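Local coordinates for catalase (Corynebacterium glutamicum atcc 13032, PDB 4B7H) that breaks hydrogen peroxide down to water and oxygen at a haem iron, a reaction that nitric oxide inhibits, at the interface of chains A and B and the interface of chains A and C. Residues are numbered along the deposited sequence; one frame, centred on the assembly and turned at random. Chains: chain A/B/C, Catalase.

Haem catalases of this family are tetramers, and four copies make up the deposited assembly. Contact 1 joins chain A to chain B, while contacts 2 and 3 both belong to the two-fold interface of chains A and C. The C-alpha centre of contact 3 lies about 22 Å from that of contact 1 and about 22 Å from that of contact 2; contacts 1 and 2 are about 41 Å apart. No residue is shared. Chain A thus meets two neighbours along one stretch of its surface, through charged groups in contact 1, loop backbone in contact 2 and stacked rings in contact 3.

Contact 1: the interface of chains A and B. Residues chain A 115, 253, 256; chain B 164, 168-170.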
loop_
_atom_site.group_PDB
_atom_site.type_symbol
_atom_site.label_atom_id
_atom_site.label_comp_id
_atom_site.label_asym_id
_atom_site.label_seq_id
_atom_site.Cartn_x
_atom_site.Cartn_y
_atom_site.Cartn_z
ATOM N N GLY A 115 18.417 -11.364 3.891
ATOM C CA GLY A 115 18.879 -12.621 4.442
ATOM C C GLY A 115 20.349 -12.860 4.195
ATOM O O GLY A 115 20.880 -13.919 4.539
ATOM N N ASP A 253 24.778 -14.009 10.034
ATOM C CA ASP A 253 24.426 -12.957 10.970
ATOM C C ASP A 253 25.531 -12.722 11.994
ATOM O O ASP A 253 25.269 -12.317 13.119
ATOM C CB ASP A 253 23.113 -13.327 11.663
ATOM C CG ASP A 253 21.977 -13.553 10.675
ATOM O OD1 ASP A 253 21.972 -12.917 9.598
ATOM O OD2 ASP A 253 21.088 -14.376 10.961
ATOM N N ARG A 256 25.484 -9.128 13.504
ATOM C CA ARG A 256 24.252 -8.979 14.273
ATOM C C ARG A 256 24.384 -9.712 15.609
ATOM O O ARG A 256 24.097 -9.157 16.673
ATOM C CB ARG A 256 23.069 -9.530 13.464
ATOM C CG ARG A 256 21.727 -9.436 14.173
ATOM C CD ARG A 256 20.582 -9.958 13.302
ATOM N NE ARG A 256 20.418 -9.177 12.076
ATOM C CZ ARG A 256 19.369 -9.264 11.258
ATOM N NH1 ARG A 256 18.380 -10.109 11.530
ATOM N NH2 ARG A 256 19.309 -8.495 10.174
ATOM N N ARG B 164 13.021 -15.914 12.655
ATOM C CA ARG B 164 13.888 -15.238 13.624
ATOM C C ARG B 164 13.177 -14.897 14.921
ATOM O O ARG B 164 11.998 -14.532 14.923
ATOM C CB ARG B 164 14.502 -13.970 13.013
ATOM C CG ARG B 164 15.311 -14.271 11.767
ATOM C CD ARG B 164 15.690 -13.030 10.972
ATOM N NE ARG B 164 16.340 -13.443 9.728
ATOM C CZ ARG B 164 17.615 -13.800 9.637
ATOM N NH1 ARG B 164 18.403 -13.737 10.703
ATOM N NH2 ARG B 164 18.108 -14.202 8.472
ATOM N N ASN B 168 15.859 -10.287 18.773
ATOM C CA ASN B 168 17.185 -9.984 18.224
ATOM C C ASN B 168 17.390 -10.329 16.747
ATOM O O ASN B 168 18.497 -10.196 16.227
ATOM C CB ASN B 168 18.277 -10.660 19.068
ATOM C CG ASN B 168 18.144 -12.174 19.104
ATOM O OD1 ASN B 168 17.400 -12.770 18.320
ATOM N ND2 ASN B 168 18.867 -12.806 20.024
ATOM N N GLY B 169 16.344 -10.782 16.065
ATOM C CA GLY B 169 16.487 -11.104 14.657
ATOM C C GLY B 169 17.416 -12.268 14.335
ATOM O O GLY B 169 17.945 -12.342 13.225
ATOM N N LEU B 170 17.601 -13.191 15.280
ATOM C CA LEU B 170 18.417 -14.387 15.039
ATOM C C LEU B 170 17.553 -15.637 14.892
ATOM O O LEU B 170 16.582 -15.813 15.637
ATOM C CB LEU B 170 19.421 -14.602 16.180
ATOM C CG LEU B 170 20.463 -13.498 16.385
ATOM C CD1 LEU B 170 21.386 -13.866 17.546
ATOM C CD2 LEU B 170 21.271 -13.269 15.114
HETATM O O HOH W 1 20.832 -14.572 7.711
#
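The carbonyl oxygen of B:Gly169 is gripped by two arginines, one from each of two neighbouring subunits of this haem-catalase tetramer. A:Arg256, on helix 254-264, gives NH1 to B:Gly169 O at 2.8 Å, with the acceptor close to the guanidinium plane. From its own chain, B:Arg164 NH1 reaches the same oxygen at 2.9 Å. Both donors are tilted from the carbonyl plane. The bend of A:Arg256 at chi3 (-62°) turns its guanidinium toward the loop of chain B.

B:Arg164 NH1 also makes a salt bridge to the carboxylate of A:Asp253, 2.8 Å from OD2. The bond is nearly straight and lies in the guanidinium plane, but it meets OD2 from above the carboxylate plane; the two flat groups are turned 63° apart. The other carboxylate oxygen, A:Asp253 OD1, holds water 1 at 2.8 Å. This water also touches B:Arg164 NH2 at 2.9 Å and the carbonyl oxygen of A:Gly115. The carboxylate probably offsets part of the positive charge gathered where the two arginines meet B:Gly169 O.

Beside the polar groups, B:Leu170 CD2 packs against A:Arg256 CD at 3.8 Å and against A:Asp253 CB. The leucine and arginine side chains slide past each other in opposite directions. B:Leu170 N is held by the side-chain oxygen OD1 of B:Asn168.

Contact 2: the interface of chains A and C. Residues chain A 377, 379, 405-407; chain C 22, 33.
C:Thr22 meets loops of chain A with its backbone and its methyl group, in the A/C interface of the catalase tetramer. Its amide N donates to the carbonyl oxygen A:Ala406 O at 2.9 Å. The threonine methyl CG2 lies 3.5 Å from A:Tyr379 CE2, a ring carbon ortho to the phenol hydroxyl, and the two side chains cross at about a right angle. On another side, A:Asn377 crosses the threonine in the same manner; its CB and its amide nitrogen ND2 pack against C:Thr22 CA. A:Asn377 O also lies near the threonine CB and CG2.

C:Glu33 adds its aliphatic part: CG sits 3.9 Å from A:Ala406 CA and near the backbone N of A:Gly407. A bend at chi2 (-67°) brings its carboxylate back toward C:Thr22, whose hydroxyl OG1 donates to C:Glu33 OE2 at 2.8 Å. That bond arrives on the anti side, somewhat out of the carboxylate plane, and fixes the threonine hydroxyl while the methyl points to the tyrosine. The same OE2 is 2.7 Å from water 2, which also lies 3.1 Å from the backbone A:Tyr379 N.

Farther out, A:Tyr379 OH donates to A:Gly405 O at 2.6 Å, in the carbonyl plane and on a lone pair. This bond ties the ring to the loop carrying A:Ala406, joining the tyrosine that meets the threonine methyl to the carbonyl that meets its amide.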
loop_
_atom_site.group_PDB
_atom_site.type_symbol
_atom_site.label_atom_id
_atom_site.label_comp_id
_atom_site.label_asym_id
_atom_site.label_seq_id
_atom_site.Cartn_x
_atom_site.Cartn_y
_atom_site.Cartn_z
ATOM N N ASN A 377 4.524 19.638 17.024
ATOM C CA ASN A 377 3.456 20.604 16.793
ATOM C C ASN A 377 3.334 20.838 15.293
ATOM O O ASN A 377 4.083 21.620 14.709
ATOM C CB ASN A 377 3.750 21.920 17.530
ATOM C CG ASN A 377 2.610 22.922 17.415
ATOM O OD1 ASN A 377 1.520 22.584 16.951
ATOM N ND2 ASN A 377 2.857 24.159 17.829
ATOM N N TYR A 379 0.742 20.857 11.534
ATOM C CA TYR A 379 -0.568 20.939 10.898
ATOM C C TYR A 379 -0.844 19.733 9.996
ATOM O O TYR A 379 -1.939 19.591 9.451
ATOM C CB TYR A 379 -0.717 22.255 10.130
ATOM C CG TYR A 379 -0.875 23.428 11.059
ATOM C CD1 TYR A 379 -2.115 23.753 11.588
ATOM C CD2 TYR A 379 0.218 24.205 11.426
ATOM C CE1 TYR A 379 -2.264 24.832 12.455
ATOM C CE2 TYR A 379 0.071 25.283 12.299
ATOM C CZ TYR A 379 -1.173 25.588 12.802
ATOM O OH TYR A 379 -1.323 26.651 13.665
ATOM N N GLY A 405 -0.052 28.166 16.519
ATOM C CA GLY A 405 1.163 28.836 16.084
ATOM C C GLY A 405 1.618 28.575 14.660
ATOM O O GLY A 405 0.968 27.873 13.896
ATOM N N ALA A 406 2.749 29.167 14.299
ATOM C CA ALA A 406 3.338 28.984 12.984
ATOM C C ALA A 406 4.859 28.908 13.138
ATOM O O ALA A 406 5.355 28.538 14.199
ATOM C CB ALA A 406 2.915 30.101 12.052
ATOM N N GLY A 407 5.614 29.232 12.097
ATOM C CA GLY A 407 7.060 29.112 12.186
ATOM C C GLY A 407 7.686 30.209 13.032
ATOM O O GLY A 407 7.058 31.246 13.259
ATOM N N THR C 22 5.501 25.886 15.480
ATOM C CA THR C 22 5.384 24.531 14.973
ATOM C C THR C 22 6.754 23.868 14.893
ATOM O O THR C 22 7.791 24.540 14.924
ATOM C CB THR C 22 4.707 24.521 13.601
ATOM O OG1 THR C 22 5.307 25.530 12.780
ATOM C CG2 THR C 22 3.216 24.814 13.745
ATOM N N GLU C 33 5.838 28.754 7.987
ATOM C CA GLU C 33 4.685 28.093 7.384
ATOM C C GLU C 33 4.188 28.883 6.181
ATOM O O GLU C 33 3.188 28.501 5.557
ATOM C CB GLU C 33 3.528 27.983 8.386
ATOM C CG GLU C 33 3.790 27.145 9.624
ATOM C CD GLU C 33 3.975 25.664 9.337
ATOM O OE1 GLU C 33 3.922 25.233 8.157
ATOM O OE2 GLU C 33 4.181 24.917 10.315
HETATM O O HOH W 2 3.266 22.400 10.560
#

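Contact 3: the interface of chains A and C. Residues chain A 13, 366-368, 371, 387; chain C 385-387.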
loop_
_atom_site.group_PDB
_atom_site.type_symbol
_atom_site.label_atom_id
_atom_site.label_comp_id
_atom_site.label_asym_id
_atom_site.label_seq_id
_atom_site.Cartn_x
_atom_site.Cartn_y
_atom_site.Cartn_z
ATOM N N GLY A 13 5.505 1.363 23.507
ATOM C CA GLY A 13 4.768 0.435 22.660
ATOM C C GLY A 13 4.803 -1.025 23.083
ATOM O O GLY A 13 4.138 -1.865 22.479
ATOM N N ASP A 366 5.288 8.550 13.566
ATOM C CA ASP A 366 4.548 8.363 14.805
ATOM C C ASP A 366 4.888 7.049 15.518
ATOM O O ASP A 366 4.476 6.827 16.662
ATOM C CB ASP A 366 3.045 8.445 14.530
ATOM C CG ASP A 366 2.607 9.839 14.071
ATOM O OD1 ASP A 366 3.235 10.837 14.487
ATOM O OD2 ASP A 366 1.634 9.935 13.296
ATOM N N LEU A 367 5.608 6.157 14.845
ATOM C CA LEU A 367 5.985 4.904 15.496
ATOM C C LEU A 367 6.907 5.193 16.671
ATOM O O LEU A 367 7.707 6.132 16.619
ATOM C CB LEU A 367 6.694 3.970 14.523
ATOM C CG LEU A 367 5.851 3.464 13.354
ATOM C CD1 LEU A 367 6.732 2.659 12.429
ATOM C CD2 LEU A 367 4.679 2.625 13.846
ATOM N N PRO A 368 6.803 4.394 17.738
ATOM C CA PRO A 368 7.590 4.634 18.953
ATOM C C PRO A 368 9.072 4.999 18.725
ATOM O O PRO A 368 9.546 5.979 19.309
ATOM C CB PRO A 368 7.436 3.317 19.708
ATOM C CG PRO A 368 6.005 2.921 19.387
ATOM C CD PRO A 368 5.832 3.297 17.923
ATOM N N ARG A 371 9.462 8.698 17.042
ATOM C CA ARG A 371 8.995 9.913 17.713
ATOM C C ARG A 371 10.109 10.563 18.513
ATOM O O ARG A 371 10.865 9.875 19.201
ATOM C CB ARG A 371 7.868 9.595 18.691
ATOM C CG ARG A 371 6.642 9.014 18.070
ATOM C CD ARG A 371 5.441 9.265 18.959
ATOM N NE ARG A 371 5.520 8.642 20.279
ATOM C CZ ARG A 371 5.087 7.414 20.553
ATOM N NH1 ARG A 371 4.574 6.656 19.591
ATOM N NH2 ARG A 371 5.180 6.935 21.788
ATOM N N TYR A 387 -2.161 6.980 14.286
ATOM C CA TYR A 387 -2.320 6.629 15.698
ATOM C C TYR A 387 -2.441 7.872 16.549
ATOM O O TYR A 387 -3.286 7.928 17.451
ATOM C CB TYR A 387 -1.146 5.809 16.202
ATOM C CG TYR A 387 -1.296 5.256 17.601
ATOM C CD1 TYR A 387 -1.388 6.096 18.712
ATOM C CD2 TYR A 387 -1.297 3.886 17.820
ATOM C CE1 TYR A 387 -1.509 5.595 19.977
ATOM C CE2 TYR A 387 -1.396 3.371 19.093
ATOM C CZ TYR A 387 -1.509 4.216 20.162
ATOM O OH TYR A 387 -1.630 3.669 21.418
ATOM N N MET C 385 3.717 -0.732 9.914
ATOM C CA MET C 385 3.286 0.196 10.955
ATOM C C MET C 385 2.936 -0.532 12.256
ATOM O O MET C 385 1.865 -0.320 12.848
ATOM C CB MET C 385 2.099 1.050 10.467
ATOM C CG MET C 385 2.482 2.084 9.399
ATOM S SD MET C 385 3.516 3.413 10.039
ATOM C CE MET C 385 2.343 4.234 11.091
ATOM N N GLN C 386 3.841 -1.399 12.697
ATOM C CA GLN C 386 3.659 -2.070 13.980
ATOM C C GLN C 386 3.988 -1.104 15.120
ATOM O O GLN C 386 5.157 -0.776 15.349
ATOM C CB GLN C 386 4.522 -3.338 14.088
ATOM C CG GLN C 386 4.279 -4.054 15.418
ATOM C CD GLN C 386 5.110 -5.305 15.648
ATOM O OE1 GLN C 386 6.076 -5.578 14.938
ATOM N NE2 GLN C 386 4.736 -6.072 16.679
ATOM N N TYR C 387 2.953 -0.636 15.814
ATOM C CA TYR C 387 3.180 0.254 16.957
ATOM C C TYR C 387 3.318 -0.544 18.231
ATOM O O TYR C 387 4.195 -0.246 19.050
ATOM C CB TYR C 387 2.047 1.259 17.118
ATOM C CG TYR C 387 2.235 2.325 18.192
ATOM C CD1 TYR C 387 2.368 1.995 19.545
ATOM C CD2 TYR C 387 2.229 3.671 17.855
ATOM C CE1 TYR C 387 2.516 2.964 20.506
ATOM C CE2 TYR C 387 2.360 4.651 18.823
ATOM C CZ TYR C 387 2.505 4.298 20.131
ATOM O OH TYR C 387 2.648 5.295 21.067
HETATM O O HOH W 3 0.527 4.885 22.987
#
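Where the A/C two-fold interface of the catalase tetramer brings equivalent loops together, A:Tyr387 and C:Tyr387 stack on each other. Their ring centroids are 4.0 Å apart and the planes differ by 12°, although the side chains, followed along their lengths, run nearly perpendicular. Each CG is anti to its main-chain nitrogen (chi1 -174° in C:Tyr387), which projects both rings into the stack.

The opposite face of the C:Tyr387 ring is capped by A:Pro368: CG sits over its centre, 3.7 Å from the centroid, in a CH-pi contact. The ring is thereby sandwiched between a proline and a tyrosine of chain A.

At the phenol end, A:Arg371 NH1 donates to C:Tyr387 OH at 2.8 Å. This bond is bent, 125° at the hydrogen, and the oxygen is tilted from the guanidinium plane. A:Arg371 NH2 also lies near the hydroxyl, at 3.1 Å. A straighter bond from NH1 to the carbonyl oxygen A:Asp366 O, 2.9 Å long, positions the guanidinium from within chain A.

Toward the backbone end of C:Tyr387, A:Leu367 CD2 lies beside C:Gln386 O and packs on the methyl CE of C:Met385 at 4.0 Å. Water 3 joins the two phenols, 2.9 Å from both A:Tyr387 OH and C:Tyr387 OH.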